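Local coordinates for putative exported protein (Bordetella pertussis Tohama I, PDB 2PFY) that binds pyroglutamic acid as an extracytoplasmic solute receptor, probably delivering it to a tripartite ATP-independent periplasmic transporter, at residues W4-E9 with I37-N42; V60-V65 with V211-R216. All blocks are in the same frame, centred on the assembly; numbering follows the deposited sequence.

Contact 1: W4-E9 with I37-N42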
loop_
_atom_site.group_PDB
_atom_site.type_symbol
_atom_site.label_atom_id
_atom_site.label_comp_id
_atom_site.label_asym_id
_atom_site.label_seq_id
_atom_site.Cartn_x
_atom_site.Cartn_y
_atom_site.Cartn_z
ATOM N N TRP A 4 -14.747 -15.696 -11.153
ATOM C CA TRP A 4 -13.601 -14.800 -11.310
ATOM C C TRP A 4 -12.500 -15.331 -10.412
ATOM O O TRP A 4 -12.785 -15.776 -9.288
ATOM C CB TRP A 4 -13.913 -13.546 -10.533
ATOM C CG TRP A 4 -14.228 -12.294 -11.096
ATOM C CD1 TRP A 4 -14.107 -11.060 -10.443
ATOM C CD2 TRP A 4 -14.788 -12.027 -12.316
ATOM N NE1 TRP A 4 -14.510 -10.066 -11.239
ATOM C CE2 TRP A 4 -14.956 -10.635 -12.398
ATOM C CE3 TRP A 4 -15.155 -12.810 -13.385
ATOM C CZ2 TRP A 4 -15.465 -10.036 -13.500
ATOM C CZ3 TRP A 4 -15.637 -12.221 -14.425
ATOM C CH2 TRP A 4 -15.795 -10.851 -14.498
ATOM N N THR A 5 -11.250 -15.144 -10.815
ATOM C CA THR A 5 -10.136 -15.369 -9.909
ATOM C C THR A 5 -9.530 -14.027 -9.545
ATOM O O THR A 5 -9.353 -13.148 -10.395
ATOM C CB THR A 5 -9.042 -16.270 -10.551
ATOM O OG1 THR A 5 -9.635 -17.547 -10.858
ATOM C CG2 THR A 5 -7.852 -16.491 -9.556
HETATM N N MSE A 6 -9.242 -13.864 -8.262
HETATM C CA MSE A 6 -8.662 -12.648 -7.778
HETATM C C MSE A 6 -7.273 -12.926 -7.193
HETATM O O MSE A 6 -7.063 -13.940 -6.513
HETATM C CB MSE A 6 -9.565 -12.034 -6.700
HETATM C CG MSE A 6 -9.029 -10.735 -6.078
HETATM SE SE MSE A 6 -10.423 -9.909 -4.939
HETATM C CE MSE A 6 -11.837 -9.551 -6.090
ATOM N N THR A 7 -6.351 -12.002 -7.425
ATOM C CA THR A 7 -5.059 -12.062 -6.735
ATOM C C THR A 7 -5.102 -11.041 -5.599
ATOM O O THR A 7 -5.626 -9.930 -5.758
ATOM C CB THR A 7 -3.856 -11.815 -7.697
ATOM O OG1 THR A 7 -2.617 -11.869 -6.954
ATOM C CG2 THR A 7 -3.965 -10.415 -8.382
ATOM N N ALA A 8 -4.549 -11.415 -4.452
ATOM C CA ALA A 8 -4.313 -10.490 -3.338
ATOM C C ALA A 8 -2.857 -10.607 -2.941
ATOM O O ALA A 8 -2.253 -11.704 -2.956
ATOM C CB ALA A 8 -5.213 -10.818 -2.149
ATOM N N GLU A 9 -2.288 -9.464 -2.588
ATOM C CA GLU A 9 -0.847 -9.317 -2.367
ATOM C C GLU A 9 -0.301 -10.013 -1.088
ATOM O O GLU A 9 0.758 -10.649 -1.085
ATOM C CB GLU A 9 -0.611 -7.824 -2.241
ATOM C CG GLU A 9 0.546 -7.315 -2.939
ATOM C CD GLU A 9 0.718 -5.851 -2.694
ATOM O OE1 GLU A 9 0.882 -5.108 -3.662
ATOM O OE2 GLU A 9 0.716 -5.448 -1.521
ATOM N N ILE A 37 -16.096 -14.901 -6.662
ATOM C CA ILE A 37 -14.717 -14.485 -6.796
ATOM C C ILE A 37 -13.902 -15.346 -5.832
ATOM O O ILE A 37 -14.182 -15.377 -4.654
ATOM C CB ILE A 37 -14.540 -13.004 -6.473
ATOM C CG1 ILE A 37 -15.444 -12.147 -7.411
ATOM C CG2 ILE A 37 -13.029 -12.643 -6.546
ATOM C CD1 ILE A 37 -15.534 -10.647 -7.057
ATOM N N LYS A 38 -12.920 -16.055 -6.355
ATOM C CA LYS A 38 -12.034 -16.887 -5.535
ATOM C C LYS A 38 -10.696 -16.160 -5.386
ATOM O O LYS A 38 -10.061 -15.816 -6.369
ATOM C CB LYS A 38 -11.838 -18.272 -6.169
ATOM C CG LYS A 38 -13.121 -18.947 -6.638
ATOM C CD LYS A 38 -13.292 -18.829 -8.229
ATOM C CE LYS A 38 -14.704 -18.540 -8.641
ATOM N NZ LYS A 38 -15.642 -19.737 -8.566
ATOM N N VAL A 39 -10.292 -15.922 -4.143
ATOM C CA VAL A 39 -9.115 -15.118 -3.837
ATOM C C VAL A 39 -7.918 -16.052 -3.604
ATOM O O VAL A 39 -7.998 -17.021 -2.820
ATOM C CB VAL A 39 -9.335 -14.249 -2.572
ATOM C CG1 VAL A 39 -8.046 -13.510 -2.208
ATOM C CG2 VAL A 39 -10.525 -13.249 -2.778
ATOM N N GLN A 40 -6.838 -15.777 -4.312
ATOM C CA GLN A 40 -5.557 -16.428 -4.067
ATOM C C GLN A 40 -4.626 -15.375 -3.535
ATOM O O GLN A 40 -4.216 -14.460 -4.253
ATOM C CB GLN A 40 -5.004 -17.075 -5.348
ATOM C CG GLN A 40 -6.013 -18.116 -5.864
ATOM C CD GLN A 40 -5.448 -19.037 -6.894
ATOM O OE1 GLN A 40 -4.353 -19.543 -6.714
ATOM N NE2 GLN A 40 -6.196 -19.280 -7.984
ATOM N N SER A 41 -4.281 -15.512 -2.261
ATOM C CA SER A 41 -3.589 -14.432 -1.597
ATOM C C SER A 41 -2.075 -14.706 -1.540
ATOM O O SER A 41 -1.561 -15.673 -2.156
ATOM C CB SER A 41 -4.159 -14.277 -0.199
ATOM O OG SER A 41 -3.840 -15.447 0.510
ATOM N N ASN A 42 -1.385 -13.871 -0.763
ATOM C CA ASN A 42 0.062 -13.954 -0.565
ATOM C C ASN A 42 0.882 -13.917 -1.863
ATOM O O ASN A 42 1.986 -14.507 -1.930
ATOM C CB ASN A 42 0.415 -15.195 0.250
ATOM C CG ASN A 42 1.800 -15.073 0.910
ATOM O OD1 ASN A 42 2.190 -13.999 1.387
ATOM N ND2 ASN A 42 2.546 -16.172 0.919
HETATM O O HOH W 1 -1.800 -13.958 -5.623
#
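Met-6, a selenomethionine, leans across Ile-37. Its CG stands anti to the backbone N (chi1 179°), and the bend at chi3 brings CE against Ile-37 CG2 at 3.3 Å, shorter than usual van der Waals contact, so the exact place of CE is doubtful. SE of Met-6 lies 4.0 Å from Val-39 CG2, the side chains running side by side. The other branch of Ile-37 serves Trp-4: CG1 sits 3.5 Å from CD1 of the indole, approaching the ring obliquely. Phe-23 and Ala-24 of helix 15-30, which links the two strands in a beta-alpha-beta unit, pack onto Met-6 and Ile-37 respectively. The backbones are joined by a parallel ladder of four hydrogen bonds, from Lys-38 N to Trp-4 O (2.9 Å) through to Ala-8 N to Gln-40 O (3.1 Å); in the last, the donor stands above the carbonyl plane. That same Gln-40 O accepts a water hydrogen bond (2.8 Å), and the water also meets Thr-7 OG1 at 2.6 Å. On the Thr-5 face, the aliphatic part of Lys-38 lies against Trp-4 O while NZ pairs with Glu-36. The chemistry is thus divided: apolar packing on the Trp-4 and Met-6 face, where helix 15-30 lies; polar, water-linked groups on the other.

Contact 2: V60-V65 with V211-R216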
loop_
_atom_site.group_PDB
_atom_site.type_symbol
_atom_site.label_atom_id
_atom_site.label_comp_id
_atom_site.label_asym_id
_atom_site.label_seq_id
_atom_site.Cartn_x
_atom_site.Cartn_y
_atom_site.Cartn_z
ATOM N N VAL A 60 -6.008 -12.746 -14.329
ATOM C CA VAL A 60 -7.073 -12.691 -13.370
ATOM C C VAL A 60 -8.050 -11.645 -13.868
ATOM O O VAL A 60 -7.684 -10.761 -14.650
ATOM C CB VAL A 60 -6.531 -12.285 -11.937
ATOM C CG1 VAL A 60 -5.560 -13.361 -11.422
ATOM C CG2 VAL A 60 -5.799 -10.962 -11.977
ATOM N N GLN A 61 -9.278 -11.721 -13.372
ATOM C CA GLN A 61 -10.286 -10.704 -13.679
ATOM C C GLN A 61 -10.240 -9.528 -12.746
ATOM O O GLN A 61 -10.750 -8.437 -13.077
ATOM C CB GLN A 61 -11.686 -11.322 -13.663
ATOM C CG GLN A 61 -11.910 -12.349 -14.744
ATOM C CD GLN A 61 -11.477 -13.731 -14.293
ATOM O OE1 GLN A 61 -10.982 -13.887 -13.200
ATOM N NE2 GLN A 61 -11.640 -14.758 -15.170
ATOM N N ILE A 62 -9.592 -9.716 -11.582
ATOM C CA ILE A 62 -9.601 -8.695 -10.565
ATOM C C ILE A 62 -8.403 -8.938 -9.637
ATOM O O ILE A 62 -7.936 -10.103 -9.458
ATOM C CB ILE A 62 -10.979 -8.722 -9.814
ATOM C CG1 ILE A 62 -11.176 -7.484 -8.921
ATOM C CG2 ILE A 62 -11.194 -10.114 -9.075
ATOM C CD1 ILE A 62 -12.628 -7.347 -8.328
ATOM N N GLY A 63 -7.872 -7.876 -9.056
ATOM C CA GLY A 63 -6.734 -8.090 -8.164
ATOM C C GLY A 63 -6.517 -6.934 -7.221
ATOM O O GLY A 63 -6.929 -5.810 -7.489
ATOM N N GLU A 64 -5.880 -7.249 -6.095
ATOM C CA GLU A 64 -5.488 -6.269 -5.126
ATOM C C GLU A 64 -3.982 -5.982 -5.241
ATOM O O GLU A 64 -3.165 -6.900 -5.435
ATOM C CB GLU A 64 -5.901 -6.740 -3.706
ATOM C CG GLU A 64 -5.545 -5.735 -2.604
ATOM C CD GLU A 64 -4.101 -5.883 -2.141
ATOM O OE1 GLU A 64 -3.630 -7.056 -2.039
ATOM O OE2 GLU A 64 -3.438 -4.839 -1.911
ATOM N N VAL A 65 -3.626 -4.697 -5.160
ATOM C CA VAL A 65 -2.211 -4.281 -5.247
ATOM C C VAL A 65 -2.012 -2.909 -4.595
ATOM O O VAL A 65 -2.943 -2.083 -4.514
ATOM C CB VAL A 65 -1.664 -4.322 -6.746
ATOM C CG1 VAL A 65 -2.351 -3.270 -7.627
ATOM C CG2 VAL A 65 -0.122 -4.193 -6.842
ATOM N N VAL A 211 -8.225 -2.358 -5.329
ATOM C CA VAL A 211 -8.748 -3.528 -5.987
ATOM C C VAL A 211 -9.218 -3.050 -7.354
ATOM O O VAL A 211 -10.023 -2.124 -7.463
ATOM C CB VAL A 211 -9.868 -4.191 -5.183
ATOM C CG1 VAL A 211 -10.648 -5.265 -6.037
ATOM C CG2 VAL A 211 -9.272 -4.847 -3.919
ATOM N N ILE A 212 -8.650 -3.641 -8.390
ATOM C CA ILE A 212 -8.843 -3.145 -9.750
ATOM C C ILE A 212 -9.341 -4.336 -10.596
ATOM O O ILE A 212 -8.876 -5.456 -10.406
ATOM C CB ILE A 212 -7.520 -2.519 -10.352
ATOM C CG1 ILE A 212 -6.316 -3.468 -10.189
ATOM C CG2 ILE A 212 -7.193 -1.140 -9.713
ATOM C CD1 ILE A 212 -5.050 -3.092 -10.982
ATOM N N ALA A 213 -10.272 -4.088 -11.526
ATOM C CA ALA A 213 -10.849 -5.159 -12.340
ATOM C C ALA A 213 -10.590 -4.980 -13.838
ATOM O O ALA A 213 -10.398 -3.864 -14.313
ATOM C CB ALA A 213 -12.373 -5.350 -12.044
ATOM N N ASN A 214 -10.524 -6.094 -14.560
ATOM C CA ASN A 214 -10.426 -6.066 -16.039
ATOM C C ASN A 214 -11.736 -5.462 -16.556
ATOM O O ASN A 214 -12.795 -5.994 -16.267
ATOM C CB ASN A 214 -10.220 -7.477 -16.576
ATOM C CG ASN A 214 -10.110 -7.517 -18.111
ATOM O OD1 ASN A 214 -11.123 -7.560 -18.830
ATOM N ND2 ASN A 214 -8.880 -7.497 -18.610
ATOM N N LYS A 215 -11.648 -4.344 -17.284
ATOM C CA LYS A 215 -12.848 -3.613 -17.747
ATOM C C LYS A 215 -13.761 -4.456 -18.642
ATOM O O LYS A 215 -14.948 -4.501 -18.406
ATOM C CB LYS A 215 -12.469 -2.283 -18.425
ATOM C CG LYS A 215 -13.660 -1.368 -18.696
ATOM C CD LYS A 215 -13.149 -0.110 -19.385
ATOM C CE LYS A 215 -14.255 0.817 -19.788
ATOM N NZ LYS A 215 -13.626 2.024 -20.400
ATOM N N ARG A 216 -13.183 -5.171 -19.605
ATOM C CA ARG A 216 -13.948 -6.077 -20.475
ATOM C C ARG A 216 -14.696 -7.175 -19.708
ATOM O O ARG A 216 -15.887 -7.401 -19.932
ATOM C CB ARG A 216 -13.054 -6.678 -21.578
ATOM C CG ARG A 216 -13.747 -7.747 -22.430
ATOM C CD ARG A 216 -13.294 -7.770 -23.903
ATOM N NE ARG A 216 -12.479 -6.600 -24.280
ATOM C CZ ARG A 216 -12.833 -5.657 -25.153
ATOM N NH1 ARG A 216 -14.007 -5.718 -25.791
ATOM N NH2 ARG A 216 -11.995 -4.655 -25.399
#
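Val-211 opens the pairing by straddling two partners: CG1 meets Ile-62 CD1 at 3.7 Å, while CG2 faces Glu-64 CB at 3.9 Å, with the glutamate side chain crossing at about a right angle. The carboxylate of Glu-64 turns elsewhere, to Glu-9 N and Ser-209 OG. Ile-212 follows in a hydrogen-bonded pair with Gly-63, its N donating to Gly-63 O and its O accepting from Gly-63 N, both at 2.9 Å and both nearly along the C=O axis. On the face opposite Val-211, Ile-212 CG1 lies 3.6 Å from Gly-63 O; Gly-63 adds no side chain there. Ala-213 returns to the Val-211 face, its CB 4.0 Å from Ile-62 CG1, which reaches over because it stands anti to its own backbone N (chi1 -168°). Asn-214 then closes the ladder, N to Gln-61 O at 2.8 Å, and ends the strand as the N-cap of helix 215-220, OD1 accepting from Ala-217 N and ND2 donating to Val-55 O. An antiparallel strand inserted between parallel neighbours, in the order 2-1-3-5-4, is the signature of a lobe of the type II periplasmic-binding-protein fold.

How the contacts relate
Both contacts belong to one five-stranded mixed sheet, their centres 10 Å apart. Contact 1 closes within the first 42 residues; contact 2 joins 60-65 to 211-216, 146 residues further on, after the chain has built strand 112-119 of the same sheet, the two-stranded parallel sheet and most of the four-stranded one. Strands 2-7 and 62-66 are neighbours, so the contacts are stitched directly: Thr-7 O and Glu-64 N lie 2.7 Å apart, a probable hydrogen bond, and Ile-62 packs against Met-6. The first segments also run toward the ligand. Glu-9, its side chain about 5 Å from the pyroglutamic acid, pairs with the pocket residue Arg-48, consistent with a second-shell role.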